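Long-range contacts in aminotransferase class-III (PDB 6K8H), which is an omega-transaminase of the class-III aminotransferase family, in the pyridoxal-phosphate-dependent aminotransferase clan, and forms a two-chain assembly: residues 11-15 and 42-46; 405-409 and 437-443; 73-77 and 421-425. All coordinates share one frame; numbering follows the deposited sequence.

Contact 1 (11-15 and 42-46); sequences VYREP and APYPP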
ATOM      1  N   VAL B  11     -18.406 -19.318  20.754  1.00 17.18           N
ATOM      2  CA  VAL B  11     -17.594 -20.220  21.565  1.00 18.28           C
ATOM      3  C   VAL B  11     -16.127 -19.795  21.604  1.00 17.10           C
ATOM      4  O   VAL B  11     -15.404 -20.180  22.533  1.00 13.75           O
ATOM      5  CB  VAL B  11     -17.735 -21.677  21.078  1.00 18.55           C
ATOM      6  CG1 VAL B  11     -19.198 -22.071  21.029  1.00 21.58           C
ATOM      7  CG2 VAL B  11     -17.102 -21.863  19.718  1.00 20.69           C
ATOM      8  N   TYR B  12     -15.679 -18.961  20.659  1.00 12.00           N
ATOM      9  CA  TYR B  12     -14.276 -18.545  20.637  1.00 10.75           C
ATOM     10  C   TYR B  12     -13.880 -17.789  21.893  1.00 10.84           C
ATOM     11  O   TYR B  12     -12.687 -17.724  22.205  1.00 11.44           O
ATOM     12  CB  TYR B  12     -13.985 -17.673  19.405  1.00 11.38           C
ATOM     13  CG  TYR B  12     -14.446 -16.228  19.524  1.00  9.86           C
ATOM     14  CD1 TYR B  12     -15.764 -15.863  19.258  1.00  8.07           C
ATOM     15  CD2 TYR B  12     -13.559 -15.229  19.885  1.00  9.61           C
ATOM     16  CE1 TYR B  12     -16.180 -14.538  19.368  1.00  9.33           C
ATOM     17  CE2 TYR B  12     -13.962 -13.912  19.998  1.00  9.29           C
ATOM     18  CZ  TYR B  12     -15.275 -13.571  19.752  1.00 10.44           C
ATOM     19  OH  TYR B  12     -15.664 -12.245  19.859  1.00 11.68           O
ATOM     20  N   ARG B  13     -14.847 -17.211  22.612  1.00 11.06           N
ATOM     21  CA  ARG B  13     -14.562 -16.487  23.847  1.00 11.19           C
ATOM     22  C   ARG B  13     -14.247 -17.405  25.027  1.00 14.77           C
ATOM     23  O   ARG B  13     -13.791 -16.911  26.064  1.00 16.78           O
ATOM     24  CB  ARG B  13     -15.749 -15.596  24.215  1.00 13.80           C
ATOM     25  CG  ARG B  13     -16.135 -14.546  23.178  1.00 12.92           C
ATOM     26  CD  ARG B  13     -16.717 -13.358  23.891  1.00 17.45           C
ATOM     27  NE  ARG B  13     -17.081 -12.222  23.043  1.00 12.81           N
ATOM     28  CZ  ARG B  13     -16.326 -11.139  22.867  1.00 16.53           C
ATOM     29  NH1 ARG B  13     -15.135 -11.042  23.446  1.00 15.25           N
ATOM     30  NH2 ARG B  13     -16.766 -10.142  22.113  1.00 16.12           N
ATOM     31  N   GLU B  14     -14.477 -18.709  24.908  1.00 16.12           N
ATOM     32  CA  GLU B  14     -14.219 -19.607  26.027  1.00 17.08           C
ATOM     33  C   GLU B  14     -12.718 -19.823  26.213  1.00 18.59           C
ATOM     34  O   GLU B  14     -11.965 -19.839  25.238  1.00 19.26           O
ATOM     35  CB  GLU B  14     -14.887 -20.960  25.805  1.00 15.86           C
ATOM     36  CG  GLU B  14     -16.394 -20.925  25.684  1.00 20.41           C
ATOM     37  CD  GLU B  14     -16.943 -22.246  25.170  1.00 33.92           C
ATOM     38  OE1 GLU B  14     -16.114 -23.134  24.870  1.00 40.76           O
ATOM     39  OE2 GLU B  14     -18.184 -22.403  25.063  1.00 40.06           O
ATOM     40  N   PRO B  15     -12.265 -20.030  27.451  1.00 22.69           N
ATOM     41  CA  PRO B  15     -10.850 -20.372  27.662  1.00 22.71           C
ATOM     42  C   PRO B  15     -10.479 -21.644  26.918  1.00 18.45           C
ATOM     43  O   PRO B  15     -11.288 -22.563  26.777  1.00 22.46           O
ATOM     44  CB  PRO B  15     -10.738 -20.552  29.182  1.00 25.20           C
ATOM     45  CG  PRO B  15     -12.147 -20.545  29.711  1.00 25.03           C
ATOM     46  CD  PRO B  15     -12.981 -19.802  28.718  1.00 24.56           C
ATOM     47  N   ALA B  42     -11.815  -6.911  22.125  1.00 16.42           N
ATOM     48  CA  ALA B  42     -11.334  -7.332  23.433  1.00 16.31           C
ATOM     49  C   ALA B  42     -12.192  -8.462  24.001  1.00 19.04           C
ATOM     50  O   ALA B  42     -13.402  -8.522  23.750  1.00 17.22           O
ATOM     51  CB  ALA B  42     -11.343  -6.157  24.406  1.00 21.27           C
ATOM     52  N   PRO B  43     -11.599  -9.373  24.791  1.00 19.73           N
ATOM     53  CA  PRO B  43     -10.171  -9.473  25.132  1.00 16.76           C
ATOM     54  C   PRO B  43      -9.288  -9.914  23.958  1.00 16.52           C
ATOM     55  O   PRO B  43      -8.103  -9.593  23.918  1.00 16.47           O
ATOM     56  CB  PRO B  43     -10.132 -10.536  26.244  1.00 14.18           C
ATOM     57  CG  PRO B  43     -11.525 -10.870  26.564  1.00 19.35           C
ATOM     58  CD  PRO B  43     -12.406 -10.408  25.456  1.00 15.40           C
ATOM     59  N   TYR B  44      -9.854 -10.677  23.029  1.00 16.07           N
ATOM     60  CA  TYR B  44      -9.149 -11.099  21.828  1.00 15.38           C
ATOM     61  C   TYR B  44     -10.178 -11.361  20.755  1.00 14.71           C
ATOM     62  O   TYR B  44     -11.330 -11.694  21.072  1.00 11.72           O
ATOM     63  CB  TYR B  44      -8.294 -12.350  22.063  1.00 12.27           C
ATOM     64  CG  TYR B  44      -9.041 -13.514  22.649  1.00 15.19           C
ATOM     65  CD1 TYR B  44      -9.745 -14.403  21.836  1.00 10.11           C
ATOM     66  CD2 TYR B  44      -9.029 -13.745  24.018  1.00 16.48           C
ATOM     67  CE1 TYR B  44     -10.420 -15.487  22.389  1.00 13.90           C
ATOM     68  CE2 TYR B  44      -9.708 -14.819  24.573  1.00 14.39           C
ATOM     69  CZ  TYR B  44     -10.393 -15.686  23.759  1.00 13.52           C
ATOM     70  OH  TYR B  44     -11.050 -16.760  24.314  1.00 15.42           O
ATOM     71  N   PRO B  45      -9.827 -11.208  19.482  1.00 11.92           N
ATOM     72  CA  PRO B  45     -10.814 -11.375  18.421  1.00 13.63           C
ATOM     73  C   PRO B  45     -10.971 -12.839  18.049  1.00 10.99           C
ATOM     74  O   PRO B  45     -10.116 -13.672  18.385  1.00  9.63           O
ATOM     75  CB  PRO B  45     -10.220 -10.561  17.262  1.00 12.40           C
ATOM     76  CG  PRO B  45      -8.737 -10.682  17.467  1.00 13.92           C
ATOM     77  CD  PRO B  45      -8.514 -10.769  18.957  1.00 14.02           C
ATOM     78  N   PRO B  46     -12.041 -13.198  17.347  1.00  9.45           N
ATOM     79  CA  PRO B  46     -12.100 -14.533  16.749  1.00  9.55           C
ATOM     80  C   PRO B  46     -11.159 -14.591  15.550  1.00 11.11           C
ATOM     81  O   PRO B  46     -10.839 -13.570  14.939  1.00 12.59           O
ATOM     82  CB  PRO B  46     -13.566 -14.650  16.335  1.00 11.30           C
ATOM     83  CG  PRO B  46     -13.901 -13.224  15.909  1.00 10.68           C
ATOM     84  CD  PRO B  46     -13.149 -12.343  16.887  1.00  8.40           C
TER
HETATM   85  O   HOH W   1     -13.763 -10.167  20.813  1.00 11.78           O
HETATM   86  O   HOH W   2     -12.803 -12.937  23.624  1.00 13.04           O
HETATM   87  O   HOH W   3     -15.276  -7.752  22.232  1.00 18.69           O
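Y12 meets P46 through a CH-pi contact. CB of P46 stands 3.5 Å from the centroid of the Y12 ring and only 9° off its normal, over the middle of the face. On the opposite face lies CG of R13, toward the rim, so the phenol is held between proline and the arginine stem. A chi1 of 78° sets CG of Y12 between its own N and carbonyl carbon and carries the ring alongside P46.

Y44 adds a polar contact. Its OH donates to the main-chain O of Y12 at 2.8 Å, in the carbonyl plane and on a lone pair; the same O also bonds S17, at the approach to helix 18-29. The Y44 ring follows, its CE1 4.0 Å from CD2 of Y12. R13, extended from CG to NE, lays its guanidinium over the Y12 hydroxyl and sends NH1 to O of A42 at 3.1 Å, the acceptor lying near the guanidinium plane. Its NE has a stronger partner in E404, a salt bridge that ties the N-terminal arm to helix 393-408. A water joins OH of Y12 to O of Y44.

A 3-10 turn at 11-13 and an irregular loop at 42-46 lie before and after helix 18-29, and P45 and P46 also pack on P100 and M99 of the second subunit. Both direct hydrogen bonds across the contact run from a side-chain donor to a main-chain carbonyl. P43, P45 and P46 have no N-H to give, so their loop offers carbonyl oxygens and apolar ring atoms, with the Y44 hydroxyl as its donor across the contact.

Contact 2 (405-409 and 437-443); sequences ALMGR and FAAALQD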
ATOM      1  N   ALA B 405     -24.800 -10.271  20.396  1.00  7.17           N
ATOM      2  CA  ALA B 405     -25.855 -11.264  20.189  1.00  8.48           C
ATOM      3  C   ALA B 405     -25.910 -11.720  18.736  1.00  8.23           C
ATOM      4  O   ALA B 405     -26.053 -12.921  18.459  1.00  9.40           O
ATOM      5  CB  ALA B 405     -27.210 -10.706  20.626  1.00  7.52           C
ATOM      6  N   LEU B 406     -25.798 -10.777  17.790  1.00  8.02           N
ATOM      7  CA  LEU B 406     -25.770 -11.160  16.381  1.00  8.23           C
ATOM      8  C   LEU B 406     -24.617 -12.121  16.111  1.00 11.64           C
ATOM      9  O   LEU B 406     -24.798 -13.147  15.446  1.00  8.20           O
ATOM     10  CB  LEU B 406     -25.666  -9.918  15.482  1.00  7.99           C
ATOM     11  CG  LEU B 406     -26.950  -9.096  15.295  1.00  6.94           C
ATOM     12  CD1 LEU B 406     -26.670  -7.762  14.584  1.00  9.22           C
ATOM     13  CD2 LEU B 406     -28.003  -9.912  14.540  1.00  8.69           C
ATOM     14  N   MET B 407     -23.422 -11.799  16.627  1.00  8.76           N
ATOM     15  CA  MET B 407     -22.268 -12.681  16.473  1.00 10.55           C
ATOM     16  C   MET B 407     -22.571 -14.081  16.979  1.00 12.23           C
ATOM     17  O   MET B 407     -22.147 -15.073  16.376  1.00 13.89           O
ATOM     18  CB  MET B 407     -21.054 -12.116  17.215  1.00  9.09           C
ATOM     19  CG  MET B 407     -20.351 -10.972  16.492  1.00 12.38           C
ATOM     20  SD  MET B 407     -19.451 -11.545  15.034  1.00 15.40           S
ATOM     21  CE  MET B 407     -18.094 -12.474  15.765  1.00 13.17           C
ATOM     22  N   GLY B 408     -23.269 -14.180  18.109  1.00 11.22           N
ATOM     23  CA  GLY B 408     -23.612 -15.494  18.620  1.00 11.49           C
ATOM     24  C   GLY B 408     -24.765 -16.174  17.919  1.00 13.88           C
ATOM     25  O   GLY B 408     -25.051 -17.338  18.213  1.00 12.73           O
ATOM     26  N   ARG B 409     -25.417 -15.460  17.000  1.00 13.68           N
ATOM     27  CA  ARG B 409     -26.603 -15.969  16.264  1.00 11.99           C
ATOM     28  C   ARG B 409     -26.300 -16.188  14.776  1.00 15.35           C
ATOM     29  O   ARG B 409     -27.222 -16.060  13.978  1.00 13.50           O
ATOM     30  CB  ARG B 409     -27.822 -15.068  16.466  1.00  9.79           C
ATOM     31  CG  ARG B 409     -28.438 -15.173  17.849  1.00 15.34           C
ATOM     32  CD  ARG B 409     -29.775 -14.476  17.932  1.00 14.82           C
ATOM     33  NE  ARG B 409     -30.266 -14.524  19.296  1.00 27.37           N
ATOM     34  CZ  ARG B 409     -31.008 -15.498  19.799  1.00 26.25           C
ATOM     35  NH1 ARG B 409     -31.372 -16.525  19.045  1.00 29.26           N
ATOM     36  NH2 ARG B 409     -31.386 -15.431  21.063  1.00 26.01           N
ATOM     37  N   PHE B 437     -31.579 -10.302  13.770  1.00  8.86           N
ATOM     38  CA  PHE B 437     -31.581  -8.970  14.366  1.00  8.13           C
ATOM     39  C   PHE B 437     -32.719  -8.829  15.361  1.00 10.72           C
ATOM     40  O   PHE B 437     -32.536  -8.254  16.440  1.00  9.91           O
ATOM     41  CB  PHE B 437     -31.681  -7.885  13.282  1.00  9.03           C
ATOM     42  CG  PHE B 437     -31.762  -6.487  13.842  1.00  8.49           C
ATOM     43  CD1 PHE B 437     -30.630  -5.860  14.339  1.00  9.45           C
ATOM     44  CD2 PHE B 437     -32.969  -5.807  13.896  1.00  9.84           C
ATOM     45  CE1 PHE B 437     -30.699  -4.592  14.883  1.00  8.34           C
ATOM     46  CE2 PHE B 437     -33.039  -4.522  14.445  1.00  9.01           C
ATOM     47  CZ  PHE B 437     -31.907  -3.924  14.936  1.00 10.65           C
ATOM     48  N   ALA B 438     -33.901  -9.352  15.021  1.00  9.79           N
ATOM     49  CA  ALA B 438     -35.013  -9.337  15.974  1.00 12.17           C
ATOM     50  C   ALA B 438     -34.639 -10.067  17.263  1.00 10.04           C
ATOM     51  O   ALA B 438     -34.854  -9.562  18.382  1.00  9.67           O
ATOM     52  CB  ALA B 438     -36.253  -9.964  15.335  1.00  9.83           C
ATOM     53  N   ALA B 439     -34.045 -11.250  17.124  1.00  9.04           N
ATOM     54  CA  ALA B 439     -33.636 -11.984  18.319  1.00 11.35           C
ATOM     55  C   ALA B 439     -32.559 -11.232  19.102  1.00 12.23           C
ATOM     56  O   ALA B 439     -32.578 -11.215  20.340  1.00 10.33           O
ATOM     57  CB  ALA B 439     -33.154 -13.378  17.932  1.00 10.54           C
ATOM     58  N   ALA B 440     -31.616 -10.594  18.399  1.00  9.67           N
ATOM     59  CA  ALA B 440     -30.535  -9.872  19.070  1.00 10.88           C
ATOM     60  C   ALA B 440     -31.056  -8.652  19.818  1.00  9.81           C
ATOM     61  O   ALA B 440     -30.554  -8.310  20.892  1.00 10.99           O
ATOM     62  CB  ALA B 440     -29.477  -9.441  18.049  1.00  8.05           C
ATOM     63  N   LEU B 441     -32.032  -7.958  19.242  1.00 12.85           N
ATOM     64  CA  LEU B 441     -32.663  -6.842  19.933  1.00 13.83           C
ATOM     65  C   LEU B 441     -33.335  -7.316  21.222  1.00 15.34           C
ATOM     66  O   LEU B 441     -33.159  -6.704  22.294  1.00 13.58           O
ATOM     67  CB  LEU B 441     -33.658  -6.168  18.988  1.00 16.38           C
ATOM     68  CG  LEU B 441     -34.122  -4.723  19.165  1.00 17.80           C
ATOM     69  CD1 LEU B 441     -32.931  -3.788  19.336  1.00 11.72           C
ATOM     70  CD2 LEU B 441     -34.971  -4.330  17.949  1.00 10.92           C
ATOM     71  N   GLN B 442     -34.034  -8.448  21.150  1.00 12.47           N
ATOM     72  CA  GLN B 442     -34.693  -8.979  22.370  1.00 13.24           C
ATOM     73  C   GLN B 442     -33.608  -9.279  23.412  1.00 15.72           C
ATOM     74  O   GLN B 442     -33.747  -8.822  24.550  1.00 12.44           O
ATOM     75  CB  GLN B 442     -35.525 -10.207  22.009  1.00 16.57           C
ATOM     76  CG  GLN B 442     -36.747  -9.865  21.173  1.00 18.89           C
ATOM     77  CD  GLN B 442     -37.387 -11.071  20.535  1.00 32.68           C
ATOM     78  OE1 GLN B 442     -37.055 -12.211  20.848  1.00 36.00           O
ATOM     79  NE2 GLN B 442     -38.313 -10.826  19.618  1.00 32.06           N
ATOM     80  N   ASP B 443     -32.524  -9.936  22.997  1.00 13.74           N
ATOM     81  CA  ASP B 443     -31.408 -10.211  23.903  1.00 11.87           C
ATOM     82  C   ASP B 443     -30.881  -8.939  24.551  1.00 12.85           C
ATOM     83  O   ASP B 443     -30.681  -8.882  25.770  1.00 10.94           O
ATOM     84  CB  ASP B 443     -30.278 -10.885  23.153  1.00 13.65           C
ATOM     85  CG  ASP B 443     -30.607 -12.282  22.730  1.00 20.60           C
ATOM     86  OD1 ASP B 443     -31.685 -12.818  23.071  1.00 22.94           O
ATOM     87  OD2 ASP B 443     -29.744 -12.852  22.051  1.00 23.83           O
TER
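A405 and A440 face each other in the alpha-alpha packing of helices 393-408 and 427-445, in the C-terminal part of this class-III aminotransferase, a family with the fold-type I architecture of pyridoxal-phosphate-dependent enzymes. The pair illustrates how small residues let helices approach closely: the CA atoms of A405 and A440 are 5.0 Å apart. CB of A405 touches CB of A440 at 3.7 Å. Neither bump is large, and the larger side chains are set to the flanks.

On one flank L406 takes up the space beside the alanines. Its CG rests against CB of A440 at 3.8 Å, while CD2 reaches over the backbone of F437, 3.7 Å from the F437 N. With CG beside its own N, chi1 -76°, the leucine is tilted toward the second helix although its CB sets out obliquely. The F437 ring turns from this seam, meeting CD1 of L406 only at its edge, and goes to V354, V357 and L358 of helix 337-361. L406 in turn also touches I411 and I413, just beyond the helix end.

The other flank is polar. R409, in the turn that follows helix 393-408, stretches an extended side chain across the next helix, and CB of A439 fits under one face of its guanidinium, 3.4 Å from NE and toward the rim of the group. A405 contributes here too, its CB lying against the carboxylate of D443. The arginine ends in a salt bridge with D443, which approaches from the opposite direction.

Two nitrogens of the guanidinium converge side-on on a single oxygen: NH2 of R409 meets OD2 of D443 at 3.2 Å on the syn lone pair, whereas NE reaches the same OD2 at 3.3 Å from above the carboxylate plane.

Contact 3 (73-77 and 421-425); sequences ALIHG and LSTPM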
ATOM      1  N   ALA B  73     -14.790  -5.112   0.650  1.00  8.01           N
ATOM      2  CA  ALA B  73     -13.896  -5.400  -0.472  1.00  9.34           C
ATOM      3  C   ALA B  73     -14.349  -6.614  -1.281  1.00  8.36           C
ATOM      4  O   ALA B  73     -14.180  -6.646  -2.504  1.00 10.90           O
ATOM      5  CB  ALA B  73     -12.463  -5.604   0.024  1.00  9.87           C
ATOM      6  N   LEU B  74     -14.858  -7.647  -0.625  1.00  9.34           N
ATOM      7  CA  LEU B  74     -15.174  -8.905  -1.304  1.00  9.85           C
ATOM      8  C   LEU B  74     -16.663  -8.927  -1.630  1.00  9.11           C
ATOM      9  O   LEU B  74     -17.469  -9.610  -0.996  1.00  8.26           O
ATOM     10  CB  LEU B  74     -14.735 -10.098  -0.453  1.00  8.70           C
ATOM     11  CG  LEU B  74     -13.274 -10.495  -0.703  1.00 11.66           C
ATOM     12  CD1 LEU B  74     -12.299  -9.401  -0.221  1.00 11.22           C
ATOM     13  CD2 LEU B  74     -12.977 -11.820  -0.039  1.00 16.85           C
ATOM     14  N   ILE B  75     -17.018  -8.183  -2.675  1.00  6.55           N
ATOM     15  CA  ILE B  75     -18.418  -8.083  -3.065  1.00  9.11           C
ATOM     16  C   ILE B  75     -18.956  -9.423  -3.552  1.00  9.59           C
ATOM     17  O   ILE B  75     -20.172  -9.628  -3.559  1.00  8.81           O
ATOM     18  CB  ILE B  75     -18.586  -6.961  -4.109  1.00 10.63           C
ATOM     19  CG1 ILE B  75     -20.080  -6.680  -4.381  1.00 11.20           C
ATOM     20  CG2 ILE B  75     -17.792  -7.279  -5.371  1.00 10.42           C
ATOM     21  CD1 ILE B  75     -20.362  -5.237  -4.761  1.00 12.72           C
ATOM     22  N   HIS B  76     -18.090 -10.344  -3.985  1.00  8.45           N
ATOM     23  CA  HIS B  76     -18.543 -11.669  -4.397  1.00 10.93           C
ATOM     24  C   HIS B  76     -18.385 -12.717  -3.303  1.00  9.31           C
ATOM     25  O   HIS B  76     -18.514 -13.913  -3.582  1.00 12.83           O
ATOM     26  CB  HIS B  76     -17.822 -12.118  -5.670  1.00 10.35           C
ATOM     27  CG  HIS B  76     -18.102 -11.234  -6.842  1.00 11.06           C
ATOM     28  ND1 HIS B  76     -19.378 -11.010  -7.314  1.00 12.60           N
ATOM     29  CD2 HIS B  76     -17.280 -10.488  -7.612  1.00  8.32           C
ATOM     30  CE1 HIS B  76     -19.327 -10.178  -8.339  1.00 11.73           C
ATOM     31  NE2 HIS B  76     -18.064  -9.839  -8.534  1.00 10.69           N
ATOM     32  N   GLY B  77     -18.104 -12.306  -2.075  1.00 10.08           N
ATOM     33  CA  GLY B  77     -18.018 -13.258  -0.982  1.00  9.23           C
ATOM     34  C   GLY B  77     -16.729 -14.054  -1.018  1.00 10.74           C
ATOM     35  O   GLY B  77     -15.763 -13.679  -1.668  1.00 12.57           O
ATOM     36  N   LEU B 421     -23.881  -6.397   1.560  1.00  9.69           N
ATOM     37  CA  LEU B 421     -24.231  -7.666   0.938  1.00 12.75           C
ATOM     38  C   LEU B 421     -23.131  -8.168  -0.003  1.00  8.96           C
ATOM     39  O   LEU B 421     -22.274  -7.418  -0.469  1.00 12.06           O
ATOM     40  CB  LEU B 421     -25.541  -7.536   0.162  1.00  9.74           C
ATOM     41  CG  LEU B 421     -26.701  -6.803   0.820  1.00 11.44           C
ATOM     42  CD1 LEU B 421     -27.857  -6.666  -0.171  1.00 15.05           C
ATOM     43  CD2 LEU B 421     -27.149  -7.567   2.053  1.00 12.88           C
ATOM     44  N   SER B 422     -23.173  -9.469  -0.273  1.00  9.15           N
ATOM     45  CA  SER B 422     -22.336 -10.098  -1.282  1.00 10.17           C
ATOM     46  C   SER B 422     -23.215 -10.825  -2.301  1.00 10.33           C
ATOM     47  O   SER B 422     -24.357 -11.208  -2.011  1.00  8.65           O
ATOM     48  CB  SER B 422     -21.337 -11.059  -0.629  1.00  8.03           C
ATOM     49  OG  SER B 422     -22.012 -12.133   0.015  1.00  8.76           O
ATOM     50  N   THR B 423     -22.671 -11.006  -3.507  1.00  9.34           N
ATOM     51  CA  THR B 423     -23.451 -11.606  -4.584  1.00 11.27           C
ATOM     52  C   THR B 423     -23.903 -13.048  -4.322  1.00 11.11           C
ATOM     53  O   THR B 423     -24.921 -13.444  -4.916  1.00 11.29           O
ATOM     54  CB  THR B 423     -22.674 -11.553  -5.912  1.00 11.02           C
ATOM     55  OG1 THR B 423     -21.417 -12.218  -5.767  1.00 11.34           O
ATOM     56  CG2 THR B 423     -22.457 -10.108  -6.375  1.00 12.10           C
ATOM     57  N   PRO B 424     -23.246 -13.872  -3.491  1.00 12.05           N
ATOM     58  CA  PRO B 424     -23.846 -15.178  -3.167  1.00 10.68           C
ATOM     59  C   PRO B 424     -25.141 -15.070  -2.382  1.00 13.12           C
ATOM     60  O   PRO B 424     -25.824 -16.089  -2.212  1.00 11.17           O
ATOM     61  CB  PRO B 424     -22.753 -15.881  -2.343  1.00  9.62           C
ATOM     62  CG  PRO B 424     -21.500 -15.234  -2.763  1.00  8.01           C
ATOM     63  CD  PRO B 424     -21.859 -13.796  -2.984  1.00  9.22           C
ATOM     64  N   MET B 425     -25.501 -13.886  -1.893  1.00 11.28           N
ATOM     65  CA  MET B 425     -26.687 -13.756  -1.062  1.00  9.34           C
ATOM     66  C   MET B 425     -27.958 -13.683  -1.890  1.00 12.16           C
ATOM     67  O   MET B 425     -27.968 -13.197  -3.025  1.00 12.67           O
ATOM     68  CB  MET B 425     -26.606 -12.510  -0.176  1.00  8.74           C
ATOM     69  CG  MET B 425     -25.633 -12.639   0.962  1.00 11.92           C
ATOM     70  SD  MET B 425     -25.525 -11.124   1.941  1.00 11.50           S
ATOM     71  CE  MET B 425     -24.287 -11.637   3.130  1.00  9.77           C
TER
HETATM   72  O   HOH W   4     -19.655  -7.657  -0.035  1.00  8.54           O
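I75 and T423 join two loops through the main chain: N of T423 gives its hydrogen to O of I75 at 2.9 Å, with an angle at the hydrogen of 157° and the donor almost in line with the carbonyl bond. CA of S422 approaches that oxygen as well, at 3.2 Å, in a CA-H...O contact.

Beside this bond, ND1 of H76 and OG1 of T423 lie 2.8 Å apart in a hydrogen bond, the hydroxyl at the edge of the imidazole and in its plane. T423 reaches it because chi1 of 57° puts OG1 between the backbone N and carbonyl carbon; its methyl CG2 stays close to ND1 also. CG and CD of P424 pack against O of H76. G77, with its positive phi, lies against CD of P424 and CB of S422.

Next come the turns that present these groups. L74 to G77 and S422 to M425 are both type I beta turns, closed by N of G77 on O of L74 and by N of M425 on O of S422. A water donates to O of L74 and to O of L421, 2.7 Å from the latter, bridging the loops. Farther out, NE2 of H76 bonds O of A331, R342 holds the carbonyls of T423 and M425, and L74 packs on A96 of the second subunit. The turns lie beside the ligand pocket: A73 touches its K282, and the L74 side chain is about 11 Å from the bound (5-hydroxy-4,6-dimethylpyridin-3-yl)methyl dihydrogen phosphate.

With both ring nitrogens of H76 engaged, the imidazole's orientation is probably restrained by its two hydrogen bonds, and the buried turns meet through directional polar bonds rather than broad apolar packing.

Set side by side, the three contacts show chemistry following position. Contact 3, whose centre lies about 15 Å from the centre of the chain, is mostly buried and joins loops 344 residues apart in sequence; contacts 1 and 2 sit farther out and are only partly buried. Contacts 1 and 2 share helix 393-408 through E404 and touch where P46 packs on M407, while 421-425 is the loop just before helix 427-445, whose later turns carry 437-443. Contacts 1 and 3 both reach the second subunit, which contact 2 does not. Ring faces and waters mark contact 1, small residues and a charged pair contact 2, main-chain and imidazole hydrogen bonds contact 3.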